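Local coordinates for periplasmic branched-chain amino acid-binding protein (Burkholderia mallei, PDB 3I09), which probably binds a branched-chain amino acid or a related small carboxylate in the periplasm and delivers it to an ABC transporter, at residues Ala34-Lys39 and Tyr290-Gln295; Asp207-Ile212 and His237-Glu242; Gln263-Tyr268 and Lys274-Leu279. One frame throughout, in Å; residues are numbered along the deposited sequence. Where two conformers were deposited one is given.

Interaction 1 of 3, residues Ala34-Lys39 and Tyr290-Gln295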
loop_
_atom_site.group_PDB
_atom_site.type_symbol
_atom_site.label_atom_id
_atom_site.label_comp_id
_atom_site.label_asym_id
_atom_site.label_seq_id
_atom_site.Cartn_x
_atom_site.Cartn_y
_atom_site.Cartn_z
ATOM N N ALA A 34 -3.760 22.060 3.689
ATOM C CA ALA A 34 -3.370 23.438 3.420
ATOM C C ALA A 34 -3.651 23.802 1.986
ATOM O O ALA A 34 -4.214 24.875 1.712
ATOM C CB ALA A 34 -1.893 23.650 3.753
ATOM N N ASP A 35 -3.300 22.918 1.045
ATOM C CA ASP A 35 -3.523 23.237 -0.376
ATOM C C ASP A 35 -4.992 23.422 -0.759
ATOM O O ASP A 35 -5.313 24.225 -1.646
ATOM C CB ASP A 35 -2.882 22.215 -1.302
ATOM C CG ASP A 35 -1.354 22.221 -1.225
ATOM O OD1 ASP A 35 -0.741 23.180 -0.686
ATOM O OD2 ASP A 35 -0.756 21.245 -1.725
ATOM N N PHE A 36 -5.873 22.705 -0.066
ATOM C CA PHE A 36 -7.315 22.787 -0.295
ATOM C C PHE A 36 -7.895 24.108 0.254
ATOM O O PHE A 36 -9.007 24.481 -0.083
ATOM C CB PHE A 36 -7.994 21.601 0.411
ATOM C CG PHE A 36 -9.398 21.336 -0.059
ATOM C CD1 PHE A 36 -9.624 20.637 -1.218
ATOM C CD2 PHE A 36 -10.487 21.799 0.656
ATOM C CE1 PHE A 36 -10.917 20.401 -1.657
ATOM C CE2 PHE A 36 -11.777 21.551 0.206
ATOM C CZ PHE A 36 -11.981 20.871 -0.947
ATOM N N GLY A 37 -7.106 24.801 1.075
ATOM C CA GLY A 37 -7.493 26.072 1.718
ATOM C C GLY A 37 -7.737 25.996 3.211
ATOM O O GLY A 37 -8.133 26.996 3.826
ATOM N N GLY A 38 -7.518 24.836 3.837
ATOM C CA GLY A 38 -7.562 24.733 5.298
ATOM C C GLY A 38 -8.949 24.680 5.921
ATOM O O GLY A 38 -9.071 24.572 7.138
ATOM N N LYS A 39 -9.992 24.763 5.084
ATOM C CA LYS A 39 -11.360 24.661 5.542
ATOM C C LYS A 39 -12.221 24.013 4.481
ATOM O O LYS A 39 -11.836 23.926 3.312
ATOM C CB LYS A 39 -11.910 26.038 5.897
ATOM C CG LYS A 39 -11.803 27.035 4.842
ATOM C CD LYS A 39 -12.539 28.343 5.242
ATOM C CE LYS A 39 -13.146 28.998 3.965
ATOM N NZ LYS A 39 -14.058 30.149 4.248
ATOM N N TYR A 290 -11.281 13.029 -0.480
ATOM C CA TYR A 290 -12.256 13.189 0.595
ATOM C C TYR A 290 -12.801 14.620 0.665
ATOM O O TYR A 290 -14.008 14.818 0.759
ATOM C CB TYR A 290 -11.635 12.808 1.929
ATOM C CG TYR A 290 -12.526 13.079 3.090
ATOM C CD1 TYR A 290 -13.581 12.239 3.397
ATOM C CD2 TYR A 290 -12.329 14.219 3.888
ATOM C CE1 TYR A 290 -14.426 12.523 4.487
ATOM C CE2 TYR A 290 -13.159 14.507 4.954
ATOM C CZ TYR A 290 -14.208 13.655 5.236
ATOM O OH TYR A 290 -15.070 13.919 6.269
ATOM N N LEU A 291 -11.906 15.610 0.694
ATOM C CA LEU A 291 -12.331 16.991 0.859
ATOM C C LEU A 291 -13.220 17.427 -0.307
ATOM O O LEU A 291 -14.183 18.156 -0.092
ATOM C CB LEU A 291 -11.163 17.963 1.090
ATOM C CG LEU A 291 -10.398 17.760 2.425
ATOM C CD1 LEU A 291 -9.121 18.618 2.485
ATOM C CD2 LEU A 291 -11.294 18.033 3.614
ATOM N N LYS A 292 -12.907 16.971 -1.522
ATOM C CA LYS A 292 -13.740 17.302 -2.689
ATOM C C LYS A 292 -15.130 16.721 -2.517
ATOM O O LYS A 292 -16.102 17.333 -2.926
ATOM C CB LYS A 292 -13.125 16.814 -3.999
ATOM C CG LYS A 292 -11.995 17.683 -4.471
ATOM C CD LYS A 292 -11.367 17.181 -5.784
ATOM C CE LYS A 292 -10.341 18.213 -6.363
ATOM N NZ LYS A 292 -10.939 19.513 -6.835
ATOM N N ALA A 293 -15.216 15.534 -1.928
ATOM C CA ALA A 293 -16.487 14.897 -1.701
ATOM C C ALA A 293 -17.314 15.624 -0.628
ATOM O O ALA A 293 -18.503 15.846 -0.812
ATOM C CB ALA A 293 -16.264 13.440 -1.337
ATOM N N VAL A 294 -16.668 16.047 0.453
ATOM C CA VAL A 294 -17.346 16.825 1.497
ATOM C C VAL A 294 -17.825 18.152 0.898
ATOM O O VAL A 294 -18.933 18.545 1.168
ATOM C CB VAL A 294 -16.453 17.110 2.695
ATOM C CG1 VAL A 294 -17.141 18.084 3.686
ATOM C CG2 VAL A 294 -16.078 15.770 3.434
ATOM N N GLN A 295 -16.991 18.788 0.074
ATOM C CA GLN A 295 -17.302 20.086 -0.586
ATOM C C GLN A 295 -18.513 19.966 -1.506
ATOM O O GLN A 295 -19.392 20.849 -1.500
ATOM C CB GLN A 295 -16.059 20.559 -1.366
ATOM C CG GLN A 295 -16.172 21.892 -2.212
ATOM C CD GLN A 295 -14.830 22.249 -2.797
ATOM O OE1 GLN A 295 -14.134 23.180 -2.328
ATOM N NE2 GLN A 295 -14.383 21.445 -3.740
#
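Leu291 packs against one face of the Phe36 ring and makes most of this contact. Its CB sits almost exactly over the centre of that face, 3.5 Å from the centroid and only 8° off the ring normal, a CH-pi contact. The branch follows the ring back toward its root: CD1 of Leu291 comes within 3.7 Å of Phe36 CG. The ring reaches this spot because Phe36 CG stands anti to the backbone N (chi1 -163°), which sends the phenyl group out from the end of helix 22-36 onto the flank of helix 278-297. One residue on, Lys292 brushes the ring through its aliphatic part, CG lying 4.1 Å from Phe36 CE1. One turn beyond Leu291, Gln295 brings its amide obliquely to the far end of the ring; OE1 is 3.4 Å from Phe36 CZ, and the amide and ring planes differ by 31°. Leu291, Val294 and Gln295 also touch Val40 of strand 39-40. Phe36 thus fills the corner where helix 22-36 ends in a Schellman motif at Gly37, Gly37 N bonding back to Ala34 O at 3.0 Å, and the chain turns into that edge strand of the N-terminal sheet. No hydrogen bond crosses between the segments, so the junction rests on apolar packing and the CH-pi contact, with the Gln295 amide set obliquely to the ring and the exposed Lys292 at the margin.

Interaction 2 of 3, residues Asp207-Ile212 and His237-Glu242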
loop_
_atom_site.group_PDB
_atom_site.type_symbol
_atom_site.label_atom_id
_atom_site.label_comp_id
_atom_site.label_asym_id
_atom_site.label_seq_id
_atom_site.Cartn_x
_atom_site.Cartn_y
_atom_site.Cartn_z
ATOM N N ASP A 207 11.346 -5.703 6.658
ATOM C CA ASP A 207 11.451 -7.175 6.484
ATOM C C ASP A 207 11.976 -7.515 5.092
ATOM O O ASP A 207 12.839 -8.372 4.935
ATOM C CB ASP A 207 10.093 -7.899 6.736
ATOM C CG ASP A 207 9.796 -8.146 8.229
ATOM O OD1 ASP A 207 10.772 -8.276 9.029
ATOM O OD2 ASP A 207 8.578 -8.196 8.595
ATOM N N THR A 208 11.445 -6.849 4.070
ATOM C CA THR A 208 11.890 -7.055 2.718
ATOM C C THR A 208 13.382 -6.666 2.598
ATOM O O THR A 208 14.179 -7.383 1.980
ATOM C CB THR A 208 11.044 -6.242 1.730
ATOM O OG1 THR A 208 9.668 -6.613 1.879
ATOM C CG2 THR A 208 11.473 -6.490 0.279
ATOM N N VAL A 209 13.736 -5.545 3.190
ATOM C CA VAL A 209 15.108 -5.066 3.131
ATOM C C VAL A 209 16.042 -6.048 3.788
ATOM O O VAL A 209 17.054 -6.474 3.185
ATOM C CB VAL A 209 15.227 -3.653 3.737
ATOM C CG1 VAL A 209 16.706 -3.274 4.025
ATOM C CG2 VAL A 209 14.552 -2.634 2.785
ATOM N N ASN A 210 15.700 -6.438 5.011
ATOM C CA ASN A 210 16.555 -7.355 5.777
ATOM C C ASN A 210 16.638 -8.737 5.146
ATOM O O ASN A 210 17.718 -9.343 5.162
ATOM C CB ASN A 210 16.121 -7.427 7.238
ATOM C CG ASN A 210 16.461 -6.151 7.998
ATOM O OD1 ASN A 210 17.457 -5.456 7.666
ATOM N ND2 ASN A 210 15.679 -5.843 9.025
ATOM N N ALA A 211 15.540 -9.218 4.550
ATOM C CA ALA A 211 15.534 -10.531 3.900
ATOM C C ALA A 211 16.398 -10.531 2.653
ATOM O O ALA A 211 17.068 -11.511 2.370
ATOM C CB ALA A 211 14.094 -10.969 3.538
ATOM N N ILE A 212 16.358 -9.449 1.887
ATOM C CA ILE A 212 17.145 -9.355 0.665
ATOM C C ILE A 212 18.628 -9.281 1.026
ATOM O O ILE A 212 19.466 -9.952 0.382
ATOM C CB ILE A 212 16.710 -8.179 -0.211
ATOM C CG1 ILE A 212 15.328 -8.482 -0.789
ATOM C CG2 ILE A 212 17.713 -7.943 -1.386
ATOM C CD1 ILE A 212 14.718 -7.337 -1.516
ATOM N N HIS A 237 16.227 2.458 -1.849
ATOM C CA HIS A 237 17.204 3.410 -1.387
ATOM C C HIS A 237 18.055 2.768 -0.268
ATOM O O HIS A 237 19.274 2.950 -0.240
ATOM C CB HIS A 237 16.487 4.628 -0.819
ATOM C CG HIS A 237 17.394 5.742 -0.418
ATOM N ND1 HIS A 237 17.880 5.884 0.856
ATOM C CD2 HIS A 237 17.909 6.774 -1.136
ATOM C CE1 HIS A 237 18.660 6.953 0.915
ATOM N NE2 HIS A 237 18.669 7.528 -0.274
ATOM N N ALA A 238 17.394 2.063 0.646
ATOM C CA ALA A 238 18.076 1.356 1.746
ATOM C C ALA A 238 19.054 0.301 1.229
ATOM O O ALA A 238 20.168 0.128 1.777
ATOM C CB ALA A 238 17.032 0.698 2.706
ATOM N N LEU A 239 18.642 -0.451 0.216
ATOM C CA LEU A 239 19.443 -1.568 -0.274
ATOM C C LEU A 239 20.503 -1.125 -1.261
ATOM O O LEU A 239 21.602 -1.722 -1.317
ATOM C CB LEU A 239 18.543 -2.625 -0.930
ATOM C CG LEU A 239 17.689 -3.421 0.035
ATOM C CD1 LEU A 239 16.509 -4.090 -0.697
ATOM C CD2 LEU A 239 18.578 -4.446 0.776
ATOM N N GLY A 240 20.178 -0.118 -2.066
ATOM C CA GLY A 240 21.053 0.290 -3.146
ATOM C C GLY A 240 20.780 -0.490 -4.440
ATOM O O GLY A 240 20.283 -1.637 -4.430
ATOM N N LEU A 241 21.088 0.157 -5.561
ATOM C CA LEU A 241 20.879 -0.430 -6.894
ATOM C C LEU A 241 21.770 -1.611 -7.189
ATOM O O LEU A 241 21.364 -2.528 -7.894
ATOM C CB LEU A 241 21.056 0.632 -7.991
ATOM C CG LEU A 241 19.993 1.718 -8.010
ATOM C CD1 LEU A 241 20.326 2.728 -9.133
ATOM C CD2 LEU A 241 18.567 1.125 -8.151
ATOM N N GLU A 242 22.988 -1.628 -6.659
ATOM C CA GLU A 242 23.860 -2.747 -6.974
ATOM C C GLU A 242 23.177 -4.080 -6.533
ATOM O O GLU A 242 23.202 -5.058 -7.260
ATOM C CB GLU A 242 25.216 -2.586 -6.294
ATOM C CG GLU A 242 26.152 -3.770 -6.541
ATOM C CD GLU A 242 26.574 -3.883 -7.978
ATOM O OE1 GLU A 242 26.630 -2.828 -8.665
ATOM O OE2 GLU A 242 26.860 -5.028 -8.420
#
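Leu239 projects from the last turn of helix 233-239 and divides its two methyl branches between Val209 and Ile212, one turn apart on helix 205-217. Against Val209 the side chains run past each other in opposite directions. Leu239 CD2 rests 3.9 Å from Val209 CG1, and the same methyl lies 3.5 Å from Val209 O, so it packs on the helix backbone as well as on the side chain. Against Ile212 the approach is close to a right angle: Leu239 CD1 meets Ile212 CD1 at 3.8 Å and also nears the CG2 branch. Leu239 CG stands anti to its carbonyl carbon (chi1 -72°), which aims the branch at helix 205-217, and chi2 spreads the two methyls between Val209 and Ile212. These helices belong to the lobe of the type I periplasmic binding protein built on the parallel sheet 142-148, 170-177, 198-202 and 225-228; helix 205-217 follows strand 198-202, and helix 233-239 comes after the next strand, 225-228. Ala238 adds a smaller touch, its CB 4.2 Å from Val209 CG2, at a more exposed border. After Leu239 the backbone leaves helical geometry at Gly240, which has a positive phi and holds the N-cap position of helix 241-244. Thr244 of that short helix touches Leu239 and its neighbour Thr243 touches Ile212, while Met231 also packs on Ile212.

Interaction 3 of 3, residues Gln263-Tyr268 and Lys274-Leu279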
loop_
_atom_site.group_PDB
_atom_site.type_symbol
_atom_site.label_atom_id
_atom_site.label_comp_id
_atom_site.label_asym_id
_atom_site.label_seq_id
_atom_site.Cartn_x
_atom_site.Cartn_y
_atom_site.Cartn_z
ATOM N N GLN A 263 6.514 17.396 -10.177
ATOM C CA GLN A 263 6.237 18.699 -9.577
ATOM C C GLN A 263 5.732 18.543 -8.136
ATOM O O GLN A 263 6.144 19.288 -7.247
ATOM C CB GLN A 263 5.284 19.516 -10.468
ATOM C CG GLN A 263 6.060 20.014 -11.710
ATOM C CD GLN A 263 5.328 20.970 -12.665
ATOM O OE1 GLN A 263 4.158 20.786 -13.017
ATOM N NE2 GLN A 263 6.058 21.978 -13.126
ATOM N N TRP A 264 4.870 17.557 -7.898
ATOM C CA TRP A 264 4.451 17.300 -6.525
ATOM C C TRP A 264 5.607 16.792 -5.657
ATOM O O TRP A 264 5.782 17.234 -4.514
ATOM C CB TRP A 264 3.272 16.327 -6.483
ATOM C CG TRP A 264 2.779 16.199 -5.101
ATOM C CD1 TRP A 264 1.944 17.065 -4.475
ATOM C CD2 TRP A 264 3.124 15.187 -4.121
ATOM N NE1 TRP A 264 1.725 16.662 -3.195
ATOM C CE2 TRP A 264 2.447 15.527 -2.938
ATOM C CE3 TRP A 264 3.949 14.060 -4.126
ATOM C CZ2 TRP A 264 2.522 14.758 -1.779
ATOM C CZ3 TRP A 264 4.000 13.262 -2.975
ATOM C CH2 TRP A 264 3.326 13.645 -1.804
ATOM N N ALA A 265 6.444 15.925 -6.220
ATOM C CA ALA A 265 7.579 15.381 -5.500
ATOM C C ALA A 265 8.562 16.460 -5.093
ATOM O O ALA A 265 9.143 16.388 -4.004
ATOM C CB ALA A 265 8.298 14.285 -6.315
ATOM N N GLN A 266 8.691 17.486 -5.925
ATOM C CA GLN A 266 9.529 18.637 -5.567
ATOM C C GLN A 266 9.037 19.354 -4.321
ATOM O O GLN A 266 9.854 19.765 -3.475
ATOM C CB GLN A 266 9.584 19.634 -6.733
ATOM C CG GLN A 266 10.485 19.203 -7.875
ATOM C CD GLN A 266 10.536 20.255 -8.961
ATOM O OE1 GLN A 266 9.507 20.756 -9.398
ATOM N NE2 GLN A 266 11.746 20.605 -9.399
ATOM N N ARG A 267 7.711 19.553 -4.220
ATOM C CA ARG A 267 7.090 20.175 -3.030
ATOM C C ARG A 267 7.285 19.317 -1.791
ATOM O O ARG A 267 7.598 19.819 -0.692
ATOM C CB ARG A 267 5.619 20.432 -3.263
ATOM C CG ARG A 267 5.369 21.347 -4.467
ATOM C CD ARG A 267 3.914 21.688 -4.642
ATOM N NE ARG A 267 3.429 22.421 -3.476
ATOM C CZ ARG A 267 2.252 22.201 -2.889
ATOM N NH1 ARG A 267 1.425 21.294 -3.356
ATOM N NH2 ARG A 267 1.919 22.894 -1.813
ATOM N N TYR A 268 7.121 18.006 -1.954
ATOM C CA TYR A 268 7.419 17.073 -0.851
ATOM C C TYR A 268 8.882 17.113 -0.376
ATOM O O TYR A 268 9.162 17.231 0.817
ATOM C CB TYR A 268 6.991 15.664 -1.259
ATOM C CG TYR A 268 7.146 14.622 -0.170
ATOM C CD1 TYR A 268 8.333 13.911 -0.014
ATOM C CD2 TYR A 268 6.096 14.361 0.708
ATOM C CE1 TYR A 268 8.460 12.946 0.994
ATOM C CE2 TYR A 268 6.203 13.414 1.724
ATOM C CZ TYR A 268 7.373 12.699 1.855
ATOM O OH TYR A 268 7.495 11.770 2.858
ATOM N N LYS A 274 13.526 13.821 1.069
ATOM C CA LYS A 274 13.546 12.520 0.425
ATOM C C LYS A 274 12.508 12.569 -0.674
ATOM O O LYS A 274 11.576 13.397 -0.612
ATOM C CB LYS A 274 13.110 11.439 1.420
ATOM C CG LYS A 274 14.099 11.240 2.529
ATOM C CD LYS A 274 13.644 10.130 3.409
ATOM C CE LYS A 274 14.832 9.538 4.116
ATOM N NZ LYS A 274 15.322 10.510 5.106
HETATM N N MSE A 275 12.626 11.691 -1.664
HETATM C CA MSE A 275 11.575 11.544 -2.664
HETATM C C MSE A 275 10.438 10.818 -1.975
HETATM O O MSE A 275 10.689 9.935 -1.164
HETATM C CB MSE A 275 12.004 10.677 -3.852
HETATM C CG MSE A 275 12.894 11.322 -4.824
HETATM SE SE MSE A 275 12.051 12.776 -5.728
HETATM C CE MSE A 275 13.670 13.404 -6.650
ATOM N N PRO A 276 9.193 11.152 -2.316
ATOM C CA PRO A 276 8.079 10.450 -1.692
ATOM C C PRO A 276 7.872 9.063 -2.280
ATOM O O PRO A 276 8.092 8.816 -3.465
ATOM C CB PRO A 276 6.865 11.339 -2.013
ATOM C CG PRO A 276 7.253 11.997 -3.328
ATOM C CD PRO A 276 8.734 12.257 -3.182
ATOM N N SER A 277 7.398 8.156 -1.441
ATOM C CA SER A 277 6.906 6.867 -1.890
ATOM C C SER A 277 5.488 7.007 -2.454
ATOM O O SER A 277 4.814 8.043 -2.277
ATOM C CB SER A 277 6.810 5.865 -0.732
ATOM O OG SER A 277 5.712 6.168 0.154
ATOM N N SER A 278 5.020 5.948 -3.085
ATOM C CA SER A 278 3.648 5.903 -3.583
ATOM C C SER A 278 2.586 6.051 -2.434
ATOM O O SER A 278 1.497 6.577 -2.662
ATOM C CB SER A 278 3.411 4.613 -4.376
ATOM O OG SER A 278 3.580 3.463 -3.551
ATOM N N LEU A 279 2.927 5.630 -1.213
ATOM C CA LEU A 279 2.019 5.797 -0.081
ATOM C C LEU A 279 1.875 7.243 0.333
ATOM O O LEU A 279 0.793 7.702 0.635
ATOM C CB LEU A 279 2.462 4.923 1.107
ATOM C CG LEU A 279 2.681 3.452 0.830
ATOM C CD1 LEU A 279 3.049 2.757 2.126
ATOM C CD2 LEU A 279 1.444 2.774 0.177
#
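Pro276 packs into the angle between Trp264 and Tyr268, two aromatic residues one turn apart on helix 259-272. The CH-pi contact is with Tyr268: Pro276 CB stands over one face of the phenol ring, 3.7 Å from the centroid and 17° off the normal, displaced toward the rim. Tyr268 CG lies anti to the backbone N (chi1 -176°), and this swings the ring across to the returning chain. The remaining apolar contacts are made by the ring carbons CG and CD of the proline. Its CG reaches Trp264 CZ3 at 3.5 Å, with indole and pyrrolidine sliding past each other in opposite directions, and its CD rests 3.8 Å from Ala265 CB, whose small methyl lets the backbones draw near.

The polar part is small. Lys274 O sits in the plane of the Tyr268 ring at its edge, 3.3 Å from CD1, and this buried carbonyl has no hydrogen-bonding partner in the model; the ring C-H groups beside it can offer at most slight compensation. No hydrogen bond joins the two segments. Within the second, Ser277 takes the N-cap of helix 278-297, and its OG accepts a weak capping bond from Leu279 N (3.1 Å); the same OG is hydrogen-bonded to Ile20 O, and Ile20 lines the acetoacetate pocket.

The loop joining helices 259-272 and 278-297 thus folds back along the side of the first helix. Trp264 is stacked on Phe317 and set edge-to-face with Tyr284 of helix 278-297, whereas Tyr268 touches Glu27 and Arg267 touches Met31, both on helix 22-36.

Helix 278-297 joins interactions 1 and 3: interaction 3 holds the loop that leads into its start, and its far part receives Phe36 in interaction 1, the two centres being 20 Å apart. A salt bridge connects them directly, Asp35 OD2 to Arg267 NH1 at 2.7 Å, and Tyr284 OH also hydrogen-bonds to Asp35 OD2. Interaction 2 is separate, about 24 Å from interaction 1 between nearest atoms and on the opposite side of the chain's centre, and about 6 Å from interaction 3 between nearest atoms, without touching. The side chain of Val209 in interaction 2 is about 11 Å from the acetoacetic acid, which interaction 3 approaches indirectly through the Ser277-Ile20 bond.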